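Local coordinates for alkaline serine protease (Thermobifida fusca, PDB 2PFE), which probably hydrolyses internal peptide bonds of proteins as a chymotrypsin-like serine endopeptidase, this chain being the mature protease domain released from a longer precursor, at residues 55-59 with 120-126; 110-116 with 127-132. All coordinates share one frame. Where two conformers were deposited one is given. Residue numbers count along the deposited sequence, not the author numbering.

Contact 1 of 2, residues 55-59 with 120-126; sequences FPGRD and YAEGTVT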
ATOM      1  N   PHE A  55     -11.503  -7.320  -1.966  1.00  3.55           N
ATOM      2  CA  PHE A  55     -11.142  -7.912  -0.680  1.00  2.91           C
ATOM      3  C   PHE A  55     -12.390  -8.539  -0.109  1.00  3.51           C
ATOM      4  O   PHE A  55     -13.421  -7.893  -0.064  1.00  4.25           O
ATOM      5  CB  PHE A  55     -10.614  -6.881   0.348  1.00  3.86           C
ATOM      6  CG  PHE A  55     -10.375  -7.488   1.711  1.00  4.07           C
ATOM      7  CD1 PHE A  55      -9.222  -8.234   1.945  1.00  4.49           C
ATOM      8  CD2 PHE A  55     -11.322  -7.376   2.733  1.00  3.98           C
ATOM      9  CE1 PHE A  55      -8.987  -8.841   3.197  1.00  4.34           C
ATOM     10  CE2 PHE A  55     -11.099  -7.971   3.978  1.00  6.85           C
ATOM     11  CZ  PHE A  55      -9.926  -8.693   4.218  1.00  4.79           C
ATOM     12  N   PRO A  56     -12.294  -9.782   0.355  1.00  3.38           N
ATOM     13  CA  PRO A  56     -11.149 -10.730   0.338  1.00  3.51           C
ATOM     14  C   PRO A  56     -10.881 -11.356  -1.043  1.00  3.37           C
ATOM     15  O   PRO A  56     -11.278 -10.794  -2.076  1.00  2.88           O
ATOM     16  CB  PRO A  56     -11.577 -11.794   1.348  1.00  3.27           C
ATOM     17  CG  PRO A  56     -13.111 -11.810   1.246  1.00  3.73           C
ATOM     18  CD  PRO A  56     -13.480 -10.354   1.028  1.00  2.65           C
ATOM     19  N   GLY A  57     -10.226 -12.512  -1.067  1.00  3.02           N
ATOM     20  CA  GLY A  57      -9.779 -13.106  -2.322  1.00  3.67           C
ATOM     21  C   GLY A  57      -8.462 -12.493  -2.750  1.00  4.13           C
ATOM     22  O   GLY A  57      -7.430 -13.182  -2.835  1.00  4.25           O
ATOM     23  N   ARG A  58      -8.504 -11.197  -3.054  1.00  3.57           N
ATOM     24  CA  ARG A  58      -7.293 -10.378  -3.170  1.00  4.44           C
ATOM     25  C   ARG A  58      -7.320  -9.349  -2.039  1.00  3.73           C
ATOM     26  O   ARG A  58      -8.186  -9.416  -1.170  1.00  3.47           O
ATOM     27  CB  ARG A  58      -7.188  -9.723  -4.553  1.00  5.13           C
ATOM     28  CG  ARG A  58      -7.120 -10.686  -5.766  1.00  8.78           C
ATOM     29  CD  ARG A  58      -5.772 -11.461  -5.832  1.00 15.90           C
ATOM     30  NE  ARG A  58      -5.185 -11.474  -7.179  1.00 19.39           N
ATOM     31  CZ  ARG A  58      -3.970 -11.008  -7.506  1.00 18.75           C
ATOM     32  NH1 ARG A  58      -3.124 -10.509  -6.590  1.00 18.03           N
ATOM     33  NH2 ARG A  58      -3.580 -11.070  -8.770  1.00 20.03           N
ATOM     34  N   ASP A  59      -6.366  -8.420  -2.033  1.00  3.89           N
ATOM     35  CA  ASP A  59      -6.406  -7.326  -1.060  1.00  3.97           C
ATOM     36  C   ASP A  59      -5.882  -6.037  -1.682  1.00  3.85           C
ATOM     37  O   ASP A  59      -4.802  -5.512  -1.319  1.00  4.50           O
ATOM     38  CB  ASP A  59      -5.688  -7.676   0.255  1.00  3.64           C
ATOM     39  CG  ASP A  59      -5.998  -6.674   1.362  1.00  4.99           C
ATOM     40  OD1 ASP A  59      -6.817  -5.753   1.126  1.00  4.86           O
ATOM     41  OD2 ASP A  59      -5.447  -6.796   2.476  1.00  4.59           O
ATOM     42  N   TYR A 120      -7.538 -14.690   6.650  1.00  8.45           N
ATOM     43  CA  TYR A 120      -7.993 -13.585   7.499  1.00  8.73           C
ATOM     44  C   TYR A 120      -9.431 -13.814   8.017  1.00  9.25           C
ATOM     45  O   TYR A 120     -10.236 -14.521   7.395  1.00  8.07           O
ATOM     46  CB  TYR A 120      -7.959 -12.244   6.757  1.00  8.64           C
ATOM     47  CG  TYR A 120      -6.615 -11.726   6.263  1.00  7.56           C
ATOM     48  CD1 TYR A 120      -6.473 -11.308   4.931  1.00  7.47           C
ATOM     49  CD2 TYR A 120      -5.511 -11.586   7.113  1.00  7.58           C
ATOM     50  CE1 TYR A 120      -5.260 -10.789   4.449  1.00  7.97           C
ATOM     51  CE2 TYR A 120      -4.295 -11.062   6.643  1.00  6.80           C
ATOM     52  CZ  TYR A 120      -4.178 -10.673   5.303  1.00  6.63           C
ATOM     53  OH  TYR A 120      -3.003 -10.145   4.819  1.00  6.74           O
ATOM     54  N   ALA A 121      -9.764 -13.180   9.140  1.00 10.34           N
ATOM     55  CA  ALA A 121     -11.111 -13.265   9.715  1.00 10.77           C
ATOM     56  C   ALA A 121     -12.237 -12.843   8.753  1.00 10.93           C
ATOM     57  O   ALA A 121     -13.331 -13.376   8.832  1.00 11.50           O
ATOM     58  CB  ALA A 121     -11.196 -12.460  11.024  1.00 11.57           C
ATOM     59  N   GLU A 122     -11.955 -11.904   7.842  1.00 11.23           N
ATOM     60  CA  GLU A 122     -12.950 -11.427   6.854  1.00 11.09           C
ATOM     61  C   GLU A 122     -13.057 -12.341   5.636  1.00 10.54           C
ATOM     62  O   GLU A 122     -13.987 -12.229   4.826  1.00 11.15           O
ATOM     63  CB  GLU A 122     -12.608 -10.013   6.376  1.00 11.87           C
ATOM     64  CG  GLU A 122     -12.773  -8.939   7.421  1.00 15.32           C
ATOM     65  CD  GLU A 122     -11.577  -8.840   8.340  1.00 18.96           C
ATOM     66  OE1 GLU A 122     -10.509  -9.418   8.019  1.00 19.38           O
ATOM     67  OE2 GLU A 122     -11.701  -8.171   9.387  1.00 22.53           O
ATOM     68  N   GLY A 123     -12.095 -13.244   5.514  1.00  9.71           N
ATOM     69  CA  GLY A 123     -12.066 -14.181   4.422  1.00  8.52           C
ATOM     70  C   GLY A 123     -10.644 -14.374   3.947  1.00  6.69           C
ATOM     71  O   GLY A 123      -9.736 -13.622   4.303  1.00  7.19           O
ATOM     72  N   THR A 124     -10.486 -15.385   3.117  1.00  6.07           N
ATOM     73  CA  THR A 124      -9.194 -15.844   2.657  1.00  4.96           C
ATOM     74  C   THR A 124      -8.689 -14.930   1.534  1.00  4.72           C
ATOM     75  O   THR A 124      -9.449 -14.518   0.635  1.00  3.71           O
ATOM     76  CB  THR A 124      -9.301 -17.312   2.244  1.00  4.96           C
ATOM     77  OG1 THR A 124      -9.643 -18.076   3.412  1.00  7.61           O
ATOM     78  CG2 THR A 124      -7.989 -17.815   1.673  1.00  5.84           C
ATOM     79  N   VAL A 125      -7.410 -14.609   1.614  1.00  3.96           N
ATOM     80  CA  VAL A 125      -6.756 -13.809   0.581  1.00  4.67           C
ATOM     81  C   VAL A 125      -5.586 -14.608   0.011  1.00  5.11           C
ATOM     82  O   VAL A 125      -4.799 -15.199   0.762  1.00  4.53           O
ATOM     83  CB  VAL A 125      -6.250 -12.452   1.123  1.00  4.61           C
ATOM     84  CG1 VAL A 125      -5.450 -11.718   0.057  1.00  6.10           C
ATOM     85  CG2 VAL A 125      -7.426 -11.594   1.537  1.00  4.22           C
ATOM     86  N   THR A 126      -5.482 -14.624  -1.318  1.00  4.36           N
ATOM     87  CA  THR A 126      -4.431 -15.380  -2.020  1.00  4.33           C
ATOM     88  C   THR A 126      -3.451 -14.418  -2.707  1.00  3.86           C
ATOM     89  O   THR A 126      -3.702 -13.209  -2.772  1.00  4.16           O
ATOM     90  CB  THR A 126      -5.036 -16.347  -3.085  1.00  4.31           C
ATOM     91  OG1 THR A 126      -5.600 -15.587  -4.157  1.00  5.64           O
ATOM     92  CG2 THR A 126      -6.109 -17.254  -2.484  1.00  5.00           C
TER
HETATM   93  O   HOH W   1      -3.310 -10.958  -4.030  1.00 15.87           O
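Two domains of a chymotrypsin-like double β-barrel meet here: the loop between strands 48-54 and 60-65 of the N-terminal barrel, ending at the predicted charge-relay aspartate, touches a β-hairpin projecting from the C-terminal barrel. A type I turn from Y120 to G123, closed by G123 N to Y120 O at 2.9 Å, forms the hairpin tip. F55 leads off with its ring: CE1 lies 3.6 Å from V125 CG2 and 3.9 Å from Y120 CD1, which sits at the ring edge, while CE2 reaches E122 CB at 3.5 Å. A cis peptide bond follows, and P56 lays its ring against the turn and the strand that follows it, with CG 3.7 Å from E122 O and CB 3.5 Å from T124 O. G123 must be glycine here, because an ideal CB would come within 2.8 Å of P56 CG. G57 makes the backbone bridge: its N donates to T124 O (2.7 Å, 148°) and its O accepts from T126 N (2.9 Å, 178°), so both groups bracket V125. Its φ/ψ of 83°/-65°, with a weak 3.0 Å bond from R58 N to P56 O, fits a classic γ-turn, and at these angles a CB would jam against the preceding carbonyl. R58 points its CA-CB bond away, yet a water joins its NH1 to T126 O, 2.6 Å from each. Finally D59, hydrogen-bonded through OD2 to H35 and S155, turns toward the hairpin, whose Y120 OH also bonds S155; D59 CB packs 4.1 Å from V125 CG1.

Contact 2 of 2, residues 110-116 with 127-132; sequences TIQSKNQ and GLTRTT. With GOL (glycerol), chain E.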
ATOM      1  N   THR A 110      13.070  -8.894   4.364  1.00  4.40           N
ATOM      2  CA  THR A 110      13.413  -9.721   3.202  1.00  5.46           C
ATOM      3  C   THR A 110      12.127 -10.346   2.662  1.00  4.74           C
ATOM      4  O   THR A 110      11.253 -10.756   3.445  1.00  4.44           O
ATOM      5  CB  THR A 110      14.450 -10.829   3.596  1.00  5.76           C
ATOM      6  OG1 THR A 110      15.665 -10.181   4.016  0.80  8.65           O
ATOM      7  CG2 THR A 110      14.790 -11.732   2.433  0.80  7.00           C
ATOM      8  N   ILE A 111      12.021 -10.459   1.335  1.00  4.12           N
ATOM      9  CA  ILE A 111      10.917 -11.155   0.687  1.00  4.78           C
ATOM     10  C   ILE A 111      11.186 -12.656   0.831  1.00  4.84           C
ATOM     11  O   ILE A 111      12.222 -13.152   0.376  1.00  4.74           O
ATOM     12  CB  ILE A 111      10.837 -10.777  -0.806  1.00  4.97           C
ATOM     13  CG1 ILE A 111      10.452  -9.296  -0.947  1.00  5.72           C
ATOM     14  CG2 ILE A 111       9.837 -11.700  -1.528  1.00  5.64           C
ATOM     15  CD1 ILE A 111      10.445  -8.739  -2.382  1.00  6.85           C
ATOM     16  N   GLN A 112      10.275 -13.373   1.484  1.00  4.48           N
ATOM     17  CA  GLN A 112      10.497 -14.787   1.780  1.00  5.11           C
ATOM     18  C   GLN A 112       9.810 -15.747   0.833  1.00  5.82           C
ATOM     19  O   GLN A 112      10.376 -16.785   0.466  1.00  6.86           O
ATOM     20  CB  GLN A 112      10.002 -15.126   3.189  1.00  5.41           C
ATOM     21  CG  GLN A 112      10.819 -14.502   4.305  1.00  6.64           C
ATOM     22  CD  GLN A 112      10.606 -15.242   5.619  1.00  9.66           C
ATOM     23  OE1 GLN A 112       9.474 -15.612   5.955  1.00 10.42           O
ATOM     24  NE2 GLN A 112      11.688 -15.491   6.354  1.00 10.28           N
ATOM     25  N   SER A 113       8.571 -15.437   0.487  1.00  5.24           N
ATOM     26  CA  SER A 113       7.758 -16.347  -0.315  1.00  5.62           C
ATOM     27  C   SER A 113       6.603 -15.620  -0.967  1.00  5.24           C
ATOM     28  O   SER A 113       5.941 -14.813  -0.330  1.00  6.48           O
ATOM     29  CB  SER A 113       7.228 -17.493   0.548  1.00  6.51           C
ATOM     30  OG  SER A 113       6.276 -17.032   1.476  0.60  9.51           O
ATOM     31  N   LYS A 114       6.352 -15.929  -2.236  1.00  4.09           N
ATOM     32  CA  LYS A 114       5.304 -15.283  -3.004  1.00  3.86           C
ATOM     33  C   LYS A 114       4.092 -16.196  -3.151  1.00  4.41           C
ATOM     34  O   LYS A 114       4.137 -17.395  -2.865  1.00  5.06           O
ATOM     35  CB  LYS A 114       5.829 -14.866  -4.387  1.00  4.13           C
ATOM     36  CG  LYS A 114       6.949 -13.842  -4.323  1.00  3.83           C
ATOM     37  CD  LYS A 114       7.414 -13.476  -5.703  1.00  2.99           C
ATOM     38  CE  LYS A 114       8.509 -12.403  -5.631  1.00  2.05           C
ATOM     39  NZ  LYS A 114       9.126 -12.057  -6.949  1.00  4.63           N
ATOM     40  N   ASN A 115       3.004 -15.609  -3.611  1.00  3.52           N
ATOM     41  CA  ASN A 115       1.778 -16.361  -3.894  1.00  4.24           C
ATOM     42  C   ASN A 115       1.254 -17.143  -2.685  1.00  4.28           C
ATOM     43  O   ASN A 115       0.846 -18.315  -2.805  1.00  5.02           O
ATOM     44  CB  ASN A 115       1.911 -17.266  -5.130  1.00  5.47           C
ATOM     45  CG  ASN A 115       0.567 -17.562  -5.755  1.00  9.47           C
ATOM     46  OD1 ASN A 115      -0.384 -16.773  -5.604  1.00 11.60           O
ATOM     47  ND2 ASN A 115       0.468 -18.694  -6.466  1.00 13.15           N
ATOM     48  N   GLN A 116       1.253 -16.482  -1.529  1.00  4.12           N
ATOM     49  CA  GLN A 116       0.832 -17.085  -0.280  1.00  4.70           C
ATOM     50  C   GLN A 116      -0.618 -16.780   0.027  1.00  4.23           C
ATOM     51  O   GLN A 116      -1.109 -15.690  -0.305  1.00  4.62           O
ATOM     52  CB  GLN A 116       1.689 -16.567   0.876  1.00  5.25           C
ATOM     53  CG  GLN A 116       3.130 -16.937   0.722  1.00  6.07           C
ATOM     54  CD  GLN A 116       3.336 -18.422   0.745  1.00  7.78           C
ATOM     55  OE1 GLN A 116       3.135 -19.073   1.766  1.00 10.51           O
ATOM     56  NE2 GLN A 116       3.696 -18.979  -0.401  1.00  7.73           N
ATOM     57  N   GLY A 127      -2.349 -14.963  -3.235  1.00  3.53           N
ATOM     58  CA  GLY A 127      -1.429 -14.159  -4.049  1.00  3.84           C
ATOM     59  C   GLY A 127      -0.523 -13.194  -3.292  1.00  3.46           C
ATOM     60  O   GLY A 127       0.080 -12.320  -3.897  1.00  4.03           O
ATOM     61  N   LEU A 128      -0.428 -13.345  -1.971  1.00  3.17           N
ATOM     62  CA  LEU A 128       0.336 -12.411  -1.146  1.00  4.01           C
ATOM     63  C   LEU A 128       1.807 -12.770  -1.062  1.00  3.69           C
ATOM     64  O   LEU A 128       2.200 -13.924  -1.144  1.00  4.31           O
ATOM     65  CB  LEU A 128      -0.236 -12.362   0.256  1.00  4.79           C
ATOM     66  CG  LEU A 128      -1.680 -11.869   0.383  1.00  4.27           C
ATOM     67  CD1 LEU A 128      -2.154 -11.974   1.827  1.00  7.12           C
ATOM     68  CD2 LEU A 128      -1.838 -10.472  -0.172  1.00  7.65           C
ATOM     69  N   THR A 129       2.623 -11.749  -0.835  1.00  3.13           N
ATOM     70  CA  THR A 129       4.049 -11.961  -0.628  1.00  3.22           C
ATOM     71  C   THR A 129       4.383 -11.796   0.845  1.00  3.61           C
ATOM     72  O   THR A 129       4.082 -10.754   1.419  1.00  3.56           O
ATOM     73  CB  THR A 129       4.860 -10.956  -1.466  1.00  3.09           C
ATOM     74  OG1 THR A 129       4.569 -11.183  -2.851  1.00  4.01           O
ATOM     75  CG2 THR A 129       6.370 -11.124  -1.228  1.00  3.93           C
ATOM     76  N   ARG A 130       4.968 -12.836   1.435  1.00  3.48           N
ATOM     77  CA  ARG A 130       5.376 -12.841   2.841  1.00  3.03           C
ATOM     78  C   ARG A 130       6.766 -12.229   2.975  1.00  3.67           C
ATOM     79  O   ARG A 130       7.671 -12.538   2.179  1.00  3.40           O
ATOM     80  CB  ARG A 130       5.351 -14.278   3.399  1.00  2.63           C
ATOM     81  CG  ARG A 130       5.710 -14.334   4.838  1.00  4.80           C
ATOM     82  CD  ARG A 130       5.634 -15.752   5.356  1.00  5.70           C
ATOM     83  NE  ARG A 130       6.881 -16.494   5.121  1.00  9.64           N
ATOM     84  CZ  ARG A 130       6.972 -17.676   4.507  1.00  8.94           C
ATOM     85  NH1 ARG A 130       5.897 -18.293   4.025  1.00 10.10           N
ATOM     86  NH2 ARG A 130       8.151 -18.255   4.372  1.00  8.84           N
ATOM     87  N   THR A 131       6.934 -11.355   3.964  1.00  3.24           N
ATOM     88  CA  THR A 131       8.238 -10.773   4.274  1.00  3.33           C
ATOM     89  C   THR A 131       8.527 -10.839   5.766  1.00  3.16           C
ATOM     90  O   THR A 131       7.626 -11.027   6.579  1.00  3.48           O
ATOM     91  CB  THR A 131       8.352  -9.281   3.851  1.00  3.87           C
ATOM     92  OG1 THR A 131       7.826  -8.432   4.882  1.00  5.89           O
ATOM     93  CG2 THR A 131       7.614  -8.996   2.526  1.00  4.95           C
ATOM     94  N   THR A 132       9.788 -10.604   6.110  1.00  3.33           N
ATOM     95  CA  THR A 132      10.191 -10.523   7.496  1.00  3.95           C
ATOM     96  C   THR A 132      10.080  -9.127   8.114  1.00  4.64           C
ATOM     97  O   THR A 132      10.460  -8.972   9.273  1.00  4.81           O
ATOM     98  CB  THR A 132      11.646 -10.945   7.660  1.00  3.73           C
ATOM     99  OG1 THR A 132      12.476 -10.045   6.901  1.00  4.02           O
ATOM    100  CG2 THR A 132      11.862 -12.424   7.242  1.00  4.84           C
TER
HETATM  101  C1  GOL E 403       2.335 -18.098   5.264  1.00 14.03           C
HETATM  102  O1  GOL E 403       3.178 -17.793   4.179  1.00 12.98           O
HETATM  103  C2  GOL E 403       0.890 -17.970   4.812  1.00 16.05           C
HETATM  104  O2  GOL E 403       0.632 -18.737   3.661  1.00 14.71           O
HETATM  105  C3  GOL E 403      -0.006 -18.493   5.913  1.00 19.91           C
HETATM  106  O3  GOL E 403      -1.300 -17.968   5.729  1.00 23.03           O
HETATM  107  O   HOH W   2       7.970 -13.936   6.939  1.00 20.81           O
HETATM  108  O   HOH W   3       2.843 -12.844  -4.150  1.00  2.00           O
HETATM  109  O   HOH W   4      -2.038 -17.965  -2.810  1.00  6.74           O
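Irregular register is the striking feature of this antiparallel pairing in the C-terminal β-barrel of the chymotrypsin-like fold: a classic bulge interrupts it within the strands, and two G1 bulge geometries share the corner where both strands turn out of the barrel into the hairpin. The axes of strands 110-113 and 128-131 come within 4.6 Å, their N-to-C directions 123° apart. At the first interruption, Q112 and S113 both face R130, whose O accepts from Q112 N at 2.8 Å and, weakly, from S113 N at 3.5 Å; R130 N returns a bond to S113 O at 2.8 Å. At the corner, N115, at φ 57°, and Q116 both face L128, a G1 bulge. G127, at φ 76°, and L128 both face Q116, a second G1 bulge. Q116 N donates to L128 O at 2.8 Å and L128 N to Q116 O at 3.0 Å. A water fills the corner, bonded to N115 N, G127 O and T129 OG1. I111 and T131 turn to one face and both touch V97, whereas L128 turns to the other, packing on V118 and Y120, its side chain about 5 Å from that of D59. Across that face, R130 NE donates to Q112 OE1 at 2.9 Å; a glycerol, probably from the crystallisation liquor, extends this hydrogen-bond network, its O1 accepting from R130 NH1 at 2.8 Å and donating to Q116 OE1 at 2.7 Å.

From the N terminus, the chain builds most of the first barrel, passes 55-59, completes that barrel's strand 60-65 and crosses to the second domain, where strands 96-101 and 105-113 lead to 110-116. It then runs through strand 116-120 and the tip of the hairpin, returning by 123-126 to 127-132. Contact 1 closes a 60-residue excursion and ties the two domains together; contact 2 closes one of only 10 residues, at the base of the hairpin. The segments alternate, so the closures cross rather than nest. With centres 15 Å apart, the contacts meet directly where Y120 OH packs 3.6 Å from L128 CD1.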